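Local coordinates for type IV pilus assembly protein PilF (Thermus thermophilus HB8, PDB 5OIU) that probably hydrolyses ATP as a six-subunit AAA+ motor to power the assembly of type IV pili, at residues 299-304 with 369-374; 353-356 with 362-365; 241-246 with 252-257; 264-269 with 344-349. All coordinates share one frame; numbering follows the deposited sequence.

Contact 1 of 4, residues 299-304 with 369-374; sequences LGLSEA and DGLYKA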
# COMPACT_ATOMS: atom_id res chain seq x y z
N LEU C 299 26.96 15.63 14.42
CA LEU C 299 26.68 14.30 14.95
C LEU C 299 25.78 14.37 16.19
O LEU C 299 25.67 13.38 16.92
CB LEU C 299 27.99 13.56 15.26
CG LEU C 299 28.76 13.17 13.99
CD1 LEU C 299 30.24 12.92 14.26
CD2 LEU C 299 28.13 11.95 13.34
N GLY C 300 25.15 15.51 16.43
CA GLY C 300 24.15 15.60 17.47
C GLY C 300 24.70 15.63 18.87
O GLY C 300 23.98 15.26 19.81
N LEU C 301 25.95 16.05 19.05
CA LEU C 301 26.57 16.16 20.36
C LEU C 301 26.32 17.54 20.96
O LEU C 301 26.39 18.56 20.26
CB LEU C 301 28.07 15.89 20.25
CG LEU C 301 28.78 15.46 21.52
CD1 LEU C 301 28.21 14.14 21.97
CD2 LEU C 301 30.27 15.34 21.28
N SER C 302 26.01 17.57 22.25
CA SER C 302 25.72 18.82 22.94
C SER C 302 26.97 19.67 23.05
O SER C 302 28.09 19.16 23.14
CB SER C 302 25.18 18.55 24.35
OG SER C 302 26.24 18.13 25.19
N GLU C 303 26.78 20.99 23.07
CA GLU C 303 27.95 21.87 23.07
C GLU C 303 28.72 21.76 24.37
O GLU C 303 29.94 21.95 24.38
CB GLU C 303 27.54 23.32 22.81
CG GLU C 303 28.61 24.09 22.06
CD GLU C 303 28.44 23.99 20.55
OE1 GLU C 303 27.43 23.42 20.08
OE2 GLU C 303 29.33 24.47 19.82
N ALA C 304 28.03 21.45 25.47
CA ALA C 304 28.72 21.07 26.70
C ALA C 304 29.61 19.86 26.47
O ALA C 304 30.80 19.88 26.79
CB ALA C 304 27.70 20.80 27.81
N ASP C 369 25.86 5.54 19.62
CA ASP C 369 26.63 4.60 20.42
C ASP C 369 28.07 4.53 19.93
O ASP C 369 29.02 4.56 20.73
CB ASP C 369 25.97 3.21 20.37
CG ASP C 369 26.52 2.25 21.44
OD1 ASP C 369 26.20 2.45 22.64
OD2 ASP C 369 27.25 1.29 21.07
N GLY C 370 28.26 4.44 18.61
CA GLY C 370 29.60 4.38 18.08
C GLY C 370 30.40 5.61 18.43
O GLY C 370 31.57 5.51 18.80
N LEU C 371 29.77 6.78 18.36
CA LEU C 371 30.50 8.01 18.67
C LEU C 371 30.94 8.02 20.12
O LEU C 371 32.10 8.30 20.43
CB LEU C 371 29.64 9.23 18.35
CG LEU C 371 30.31 10.54 18.79
CD1 LEU C 371 31.59 10.73 18.01
CD2 LEU C 371 29.41 11.75 18.64
N TYR C 372 30.01 7.69 21.02
CA TYR C 372 30.30 7.61 22.44
C TYR C 372 31.55 6.76 22.71
O TYR C 372 32.48 7.21 23.38
CB TYR C 372 29.06 7.05 23.17
CG TYR C 372 29.32 6.54 24.57
CD1 TYR C 372 29.43 7.43 25.65
CD2 TYR C 372 29.46 5.18 24.83
CE1 TYR C 372 29.68 6.96 26.95
CE2 TYR C 372 29.71 4.70 26.12
CZ TYR C 372 29.82 5.60 27.17
OH TYR C 372 30.06 5.15 28.45
N LYS C 373 31.60 5.55 22.15
CA LYS C 373 32.76 4.69 22.37
C LYS C 373 34.00 5.20 21.65
O LYS C 373 35.13 5.00 22.12
CB LYS C 373 32.44 3.26 21.93
CG LYS C 373 31.37 2.58 22.78
CD LYS C 373 30.82 1.35 22.09
CE LYS C 373 29.80 0.65 22.94
NZ LYS C 373 29.01 -0.35 22.15
N ALA C 374 33.82 5.88 20.52
CA ALA C 374 34.94 6.57 19.89
C ALA C 374 35.46 7.69 20.78
O ALA C 374 36.67 7.93 20.83
CB ALA C 374 34.51 7.11 18.53
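A Schellman motif ends helix 293-298, and the two leucines on either side of its glycine, L299 and L301, receive L371 of helix 366-374. G300 is the C-prime residue: its phi of 74° turns the chain, and its N bonds to R297 O. The turn leaves the CB atoms of both leucines directed toward the neighbouring helix. L371 reaches out from that helix with CG opposite the backbone N (chi1 174°), and its CD2 does all the touching. This one methyl lies 4.1 Å from L299 CB and 4.3 Å from L301 CD1, the two partners approaching it from clearly different directions. The contact is apolar and small, burying 128 Å², and L371 contributes more than half of that area. One residue further on, S302 is the N-cap of helix 303-308, so the linker closes one helix and opens the next. Elsewhere on helix 366-374, K373 NZ makes a 2.6 Å salt bridge to D369 OD2, on the syn lone pair of the carboxylate. OD2 is also held by H332 N, while NZ bonds to A330 O, which joins the helix to strand 328-336 beside the ATP pocket. L381 of helix 381-387 packs on both L299 and L371, L375 covers L301, and F263 of the second subunit rests on L299.

Contact 2 of 4, residues 353-356 with 362-365; sequences EIKE and GMKT
The ammonium NZ of K355 forms a salt bridge with OD1 of D247, and the aliphatic chain leading to it lies against M363 and T365. The contact spans the loop between helices 351-360 and 366-374: the first helix ends in a Schellman motif, with M363 N bonded to A358 O and G362 N to R359 O. G362, the C-prime residue, has a phi of 106°. T365 then serves as the N-cap of helix 366-374, its side chain capping a backbone N; its own N bonds to E368 OE1, consistent with a capping box. The first two torsions of M363 run straight out to SD (chi1 170°, chi2 -176°), and chi3 (104°) then swings CE toward K355. K355 leaves the preceding helix beside the loop and approaches it further along its chain, so that two different methylenes are used, one for each partner. Strand 328-336 backs the loop, E333 touching both M363 and T365 and L335 touching M363. Contact across the segments is by van der Waals packing and loose, burying 92 Å². M363 CE stands 4.3 Å from K355 CG, and T365 CG2 is 4.4 Å from K355 CE.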
# COMPACT_ATOMS: atom_id res chain seq x y z
N GLU C 353 9.36 6.04 10.95
CA GLU C 353 8.56 6.68 11.99
C GLU C 353 8.76 5.99 13.33
O GLU C 353 9.03 6.66 14.34
CB GLU C 353 7.08 6.66 11.58
CG GLU C 353 6.91 7.30 10.21
CD GLU C 353 5.47 7.39 9.75
OE1 GLU C 353 4.93 6.38 9.23
OE2 GLU C 353 4.90 8.49 9.89
N ILE C 354 8.68 4.66 13.35
CA ILE C 354 8.99 3.92 14.57
C ILE C 354 10.34 4.35 15.11
O ILE C 354 10.50 4.58 16.31
CB ILE C 354 8.95 2.41 14.31
CG1 ILE C 354 7.53 1.97 13.94
CG2 ILE C 354 9.48 1.66 15.52
CD1 ILE C 354 7.46 0.62 13.30
N LYS C 355 11.32 4.52 14.21
CA LYS C 355 12.67 4.88 14.62
C LYS C 355 12.70 6.24 15.31
O LYS C 355 13.39 6.41 16.32
CB LYS C 355 13.62 4.89 13.41
CG LYS C 355 15.12 4.75 13.79
CD LYS C 355 16.03 5.46 12.81
CE LYS C 355 17.46 4.91 12.84
NZ LYS C 355 17.81 4.18 11.57
N GLU C 356 11.95 7.22 14.79
CA GLU C 356 11.94 8.52 15.46
C GLU C 356 11.13 8.47 16.75
O GLU C 356 11.50 9.14 17.73
CB GLU C 356 11.42 9.59 14.50
CG GLU C 356 12.47 10.01 13.42
CD GLU C 356 13.93 10.07 13.94
OE1 GLU C 356 14.19 10.91 14.86
OE2 GLU C 356 14.82 9.31 13.43
N GLY C 362 14.04 7.88 23.97
CA GLY C 362 15.36 7.71 24.53
C GLY C 362 16.25 6.59 23.99
O GLY C 362 17.22 6.23 24.67
N MET C 363 15.98 6.06 22.80
CA MET C 363 16.86 5.07 22.20
C MET C 363 18.04 5.73 21.52
O MET C 363 17.85 6.62 20.68
CB MET C 363 16.12 4.23 21.17
CG MET C 363 17.04 3.35 20.37
SD MET C 363 16.10 2.49 19.11
CE MET C 363 16.57 3.42 17.66
N LYS C 364 19.26 5.30 21.88
CA LYS C 364 20.45 5.71 21.15
C LYS C 364 20.62 4.87 19.88
O LYS C 364 20.35 3.66 19.87
CB LYS C 364 21.70 5.58 22.02
CG LYS C 364 21.60 6.29 23.34
CD LYS C 364 22.82 7.15 23.61
CE LYS C 364 22.45 8.42 24.39
NZ LYS C 364 22.01 9.56 23.51
N THR C 365 21.06 5.54 18.80
CA THR C 365 21.33 4.86 17.53
C THR C 365 22.73 4.28 17.52
O THR C 365 23.58 4.62 18.34
CB THR C 365 21.22 5.80 16.33
OG1 THR C 365 22.23 6.81 16.42
CG2 THR C 365 19.87 6.43 16.23

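Contact 3 of 4, residues 241-246 with 252-257; sequences ATLHTN and ITRLDE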
# COMPACT_ATOMS: atom_id res chain seq x y z
N ALA C 241 15.62 -14.64 18.56
CA ALA C 241 15.69 -14.98 17.15
C ALA C 241 16.51 -13.95 16.40
O ALA C 241 16.53 -12.77 16.75
CB ALA C 241 14.31 -15.11 16.52
N THR C 242 17.19 -14.44 15.36
CA THR C 242 18.11 -13.65 14.56
C THR C 242 17.44 -13.28 13.24
O THR C 242 16.81 -14.13 12.60
CB THR C 242 19.41 -14.42 14.32
OG1 THR C 242 20.22 -14.36 15.49
CG2 THR C 242 20.20 -13.84 13.18
N LEU C 243 17.53 -12.01 12.87
CA LEU C 243 16.94 -11.50 11.64
C LEU C 243 17.98 -10.64 10.92
O LEU C 243 18.83 -10.01 11.56
CB LEU C 243 15.71 -10.68 11.93
CG LEU C 243 14.64 -10.54 10.87
CD1 LEU C 243 14.01 -11.88 10.59
CD2 LEU C 243 13.58 -9.55 11.36
N HIS C 244 17.92 -10.64 9.60
CA HIS C 244 18.85 -9.86 8.78
C HIS C 244 18.14 -8.59 8.31
O HIS C 244 17.30 -8.63 7.40
CB HIS C 244 19.37 -10.69 7.63
CG HIS C 244 20.19 -11.85 8.07
ND1 HIS C 244 19.64 -12.98 8.66
CD2 HIS C 244 21.53 -12.06 8.04
CE1 HIS C 244 20.61 -13.83 8.96
NE2 HIS C 244 21.77 -13.30 8.59
N THR C 245 18.45 -7.48 8.99
CA THR C 245 18.08 -6.13 8.61
C THR C 245 19.24 -5.23 9.00
O THR C 245 20.10 -5.63 9.79
CB THR C 245 16.81 -5.62 9.32
OG1 THR C 245 17.09 -5.44 10.72
CG2 THR C 245 15.65 -6.59 9.15
N ASN C 246 19.27 -4.01 8.48
CA ASN C 246 20.39 -3.14 8.78
C ASN C 246 20.06 -2.11 9.86
O ASN C 246 20.82 -1.17 10.07
CB ASN C 246 20.90 -2.49 7.50
CG ASN C 246 22.04 -3.30 6.88
OD1 ASN C 246 21.86 -4.47 6.53
ND2 ASN C 246 23.24 -2.69 6.79
N ILE C 252 10.86 -4.71 12.56
CA ILE C 252 9.40 -4.73 12.63
C ILE C 252 8.81 -4.79 11.24
O ILE C 252 7.92 -5.61 10.95
CB ILE C 252 8.89 -3.48 13.39
CG1 ILE C 252 9.39 -3.46 14.83
CG2 ILE C 252 7.37 -3.40 13.34
CD1 ILE C 252 9.23 -2.14 15.48
N THR C 253 9.28 -3.92 10.35
CA THR C 253 8.80 -3.92 8.97
C THR C 253 9.05 -5.26 8.30
O THR C 253 8.20 -5.76 7.56
CB THR C 253 9.47 -2.79 8.20
OG1 THR C 253 9.12 -1.55 8.80
CG2 THR C 253 9.01 -2.80 6.75
N ARG C 254 10.21 -5.86 8.57
CA ARG C 254 10.55 -7.11 7.91
C ARG C 254 9.66 -8.27 8.36
O ARG C 254 9.35 -9.18 7.57
CB ARG C 254 12.02 -7.41 8.15
CG ARG C 254 12.48 -8.61 7.41
CD ARG C 254 12.38 -8.38 5.91
NE ARG C 254 12.41 -9.62 5.14
CZ ARG C 254 13.39 -10.52 5.19
NH1 ARG C 254 14.46 -10.36 5.99
NH2 ARG C 254 13.30 -11.62 4.44
N LEU C 255 9.25 -8.29 9.64
CA LEU C 255 8.29 -9.30 10.09
C LEU C 255 6.95 -9.11 9.40
O LEU C 255 6.30 -10.08 8.99
CB LEU C 255 8.09 -9.25 11.61
CG LEU C 255 9.15 -9.87 12.53
CD1 LEU C 255 8.89 -9.52 13.98
CD2 LEU C 255 9.16 -11.37 12.34
N ASP C 256 6.53 -7.85 9.26
CA ASP C 256 5.29 -7.53 8.56
C ASP C 256 5.31 -8.08 7.13
O ASP C 256 4.32 -8.65 6.67
CB ASP C 256 5.09 -6.01 8.57
CG ASP C 256 3.73 -5.57 8.04
OD1 ASP C 256 2.90 -6.41 7.62
OD2 ASP C 256 3.48 -4.35 8.08
N GLU C 257 6.45 -7.94 6.43
CA GLU C 257 6.51 -8.42 5.05
C GLU C 257 6.51 -9.94 4.97
O GLU C 257 6.06 -10.50 3.97
CB GLU C 257 7.74 -7.89 4.33
CG GLU C 257 8.07 -6.47 4.64
CD GLU C 257 9.41 -6.07 4.05
OE1 GLU C 257 9.64 -4.85 3.90
OE2 GLU C 257 10.22 -6.97 3.73
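R254 packs closely at its root and loosely at its tip. Its CB lies 3.9 Å from T245 CG2 and 4.2 Å from L243 CD2, so one methylene of helix 248-257 bears on two methyls from the strand end and the loop behind it. T245 CG2 also touches R254 CG at 4.1 Å. With OG1 placed between its backbone N and carbonyl carbon (chi1 69°), T245 offers its methyl to the arginine, while OG1 hydrogen-bonds T148 OG1. Behind this tight part lies the buried core of the domain, where L243 and L255 both pack on L146. Strand 238-243 is an inner strand of the RecA-like sheet of a P-loop ATPase, beside strand 143-148, and a short loop joins it to helix 248-257. The strand end and loop probably correspond to the His box of type II/IV secretion ATPases. H244 fits that assignment: its side chain is about 4 Å from the nearest atom of the bound ATP and touches K155 of the Walker A motif. The loose part follows the arginine outward. R254 bends at chi2 (64°) and brings its guanidinium past the strand end, where H244 O lies near the plane at the edge. NH1 stays 3.6 Å from H244 O, a proximity and not a bond. On the solvent side, the exposed carboxylate of E257, one helical turn further on, gives a long salt bridge, with OE2 3.7 Å from R254 NE.

Contact 4 of 4, residues 264-269 with 344-349; sequences NISAAL and AIVAGK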
# COMPACT_ATOMS: atom_id res chain seq x y z
N ASN C 264 -0.25 -9.40 15.87
CA ASN C 264 0.61 -10.40 16.49
C ASN C 264 2.03 -9.87 16.71
O ASN C 264 2.67 -10.22 17.70
CB ASN C 264 0.59 -11.69 15.67
CG ASN C 264 -0.69 -12.53 15.91
OD1 ASN C 264 -1.42 -12.30 16.88
ND2 ASN C 264 -0.93 -13.51 15.05
N ILE C 265 2.53 -9.00 15.83
CA ILE C 265 3.84 -8.38 16.07
C ILE C 265 3.77 -7.48 17.30
O ILE C 265 4.66 -7.51 18.16
CB ILE C 265 4.30 -7.59 14.82
CG1 ILE C 265 4.37 -8.51 13.61
CG2 ILE C 265 5.62 -6.92 15.06
CD1 ILE C 265 4.83 -7.82 12.33
N SER C 266 2.71 -6.69 17.41
CA SER C 266 2.60 -5.75 18.52
C SER C 266 2.52 -6.49 19.86
O SER C 266 3.09 -6.05 20.86
CB SER C 266 1.37 -4.86 18.33
OG SER C 266 1.38 -3.80 19.28
N ALA C 267 1.83 -7.62 19.88
CA ALA C 267 1.59 -8.35 21.12
C ALA C 267 2.81 -9.12 21.63
O ALA C 267 2.88 -9.42 22.82
CB ALA C 267 0.41 -9.30 20.94
N ALA C 268 3.78 -9.44 20.76
CA ALA C 268 4.82 -10.43 21.07
C ALA C 268 6.22 -9.84 21.13
O ALA C 268 7.04 -10.29 21.95
CB ALA C 268 4.81 -11.56 20.03
N LEU C 269 6.51 -8.86 20.28
CA LEU C 269 7.85 -8.31 20.19
C LEU C 269 8.18 -7.55 21.46
O LEU C 269 7.45 -6.63 21.83
CB LEU C 269 7.97 -7.42 18.97
CG LEU C 269 9.36 -6.82 18.75
CD1 LEU C 269 10.31 -7.91 18.38
CD2 LEU C 269 9.31 -5.78 17.66
N ALA C 344 2.22 2.20 17.34
CA ALA C 344 2.66 2.56 15.99
C ALA C 344 2.66 1.35 15.06
O ALA C 344 2.37 1.49 13.87
CB ALA C 344 4.05 3.19 16.03
N ILE C 345 2.98 0.16 15.60
CA ILE C 345 2.96 -1.07 14.81
C ILE C 345 1.54 -1.36 14.34
O ILE C 345 1.29 -1.61 13.15
CB ILE C 345 3.52 -2.25 15.63
CG1 ILE C 345 4.92 -1.90 16.16
CG2 ILE C 345 3.56 -3.54 14.79
CD1 ILE C 345 5.47 -2.86 17.19
N VAL C 346 0.59 -1.39 15.29
CA VAL C 346 -0.82 -1.57 14.97
C VAL C 346 -1.23 -0.60 13.86
O VAL C 346 -1.67 -1.02 12.78
CB VAL C 346 -1.70 -1.37 16.22
CG1 VAL C 346 -3.17 -1.49 15.87
CG2 VAL C 346 -1.33 -2.36 17.33
N ALA C 347 -1.03 0.70 14.10
CA ALA C 347 -1.36 1.72 13.10
C ALA C 347 -0.74 1.41 11.74
O ALA C 347 -1.37 1.60 10.70
CB ALA C 347 -0.91 3.09 13.60
N GLY C 348 0.49 0.90 11.74
CA GLY C 348 1.21 0.63 10.51
C GLY C 348 2.23 1.68 10.11
O GLY C 348 2.62 1.71 8.93
N LYS C 349 2.66 2.55 11.03
CA LYS C 349 3.66 3.55 10.71
C LYS C 349 4.94 2.88 10.22
O LYS C 349 5.21 1.71 10.50
CB LYS C 349 3.96 4.43 11.93
CG LYS C 349 2.73 4.95 12.68
CD LYS C 349 2.24 6.31 12.16
CE LYS C 349 0.82 6.64 12.69
NZ LYS C 349 -0.20 6.91 11.60
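In I265 and in I345 alike, CG1 lies beside the backbone N (chi1 -58° and -54°) and CG2 points the other way, across the gap between two helices. The two CG2 methyls meet at 4.0 Å, and the side chains stand at about a right angle to each other. This is helix-to-helix packing on one flank of the RecA-like domain: helix 262-268 runs directly into strand 269-281, and helix 339-347 follows strand 328-336, its antiparallel neighbour at the edge of the sheet. The backbones come nearest at S266 and I345, whose CA atoms are 6.0 Å apart. The small serine permits this approach; its CB is 4.3 Å from I345 CB, and its N is 4.2 Å from I345 CG2. S266 OG is turned opposite the backbone N (chi1 -170°) and lies 3.6 Å from V346 CG2, a polar atom against a methyl. OG also makes a weak hydrogen bond to R342 O, one turn back on the second helix. Helix 248-257 lies along the same hydrophobic seam, I252 touching I345 and L269 while L255 packs on I265. At the subunit interface, V346 packs on E257 and A267 on R254, both of the third subunit. Helix 339-347 closes with a Schellman motif in which G348 is the C-prime residue and its N bonds to I345 O. A344 O accepts two amides from opposite faces of its plane, G348 N at 2.9 Å and K349 N at 3.0 Å.

Contact 4 is buried, whereas contact 3 runs from buried L243 and T245 out to the partly exposed R254, and contacts 1 and 2 are partly buried. Helix 248-257 serves two of them: R254 packs on the strand end in contact 3, while I252 and L255 reach the helices of contact 4. I354 ties contact 2 to both, touching I252 as well as A344 and K349. Contact 1 lies apart, linked to contact 2 through the adjoining chain, its centre 28 Å from that of contact 3. Aliphatic carbons carry all four. A Schellman motif ends a helix in contacts 1, 2 and 4, whereas contact 3 borders the nucleotide. Contacts 1 and 4 also meet other subunits.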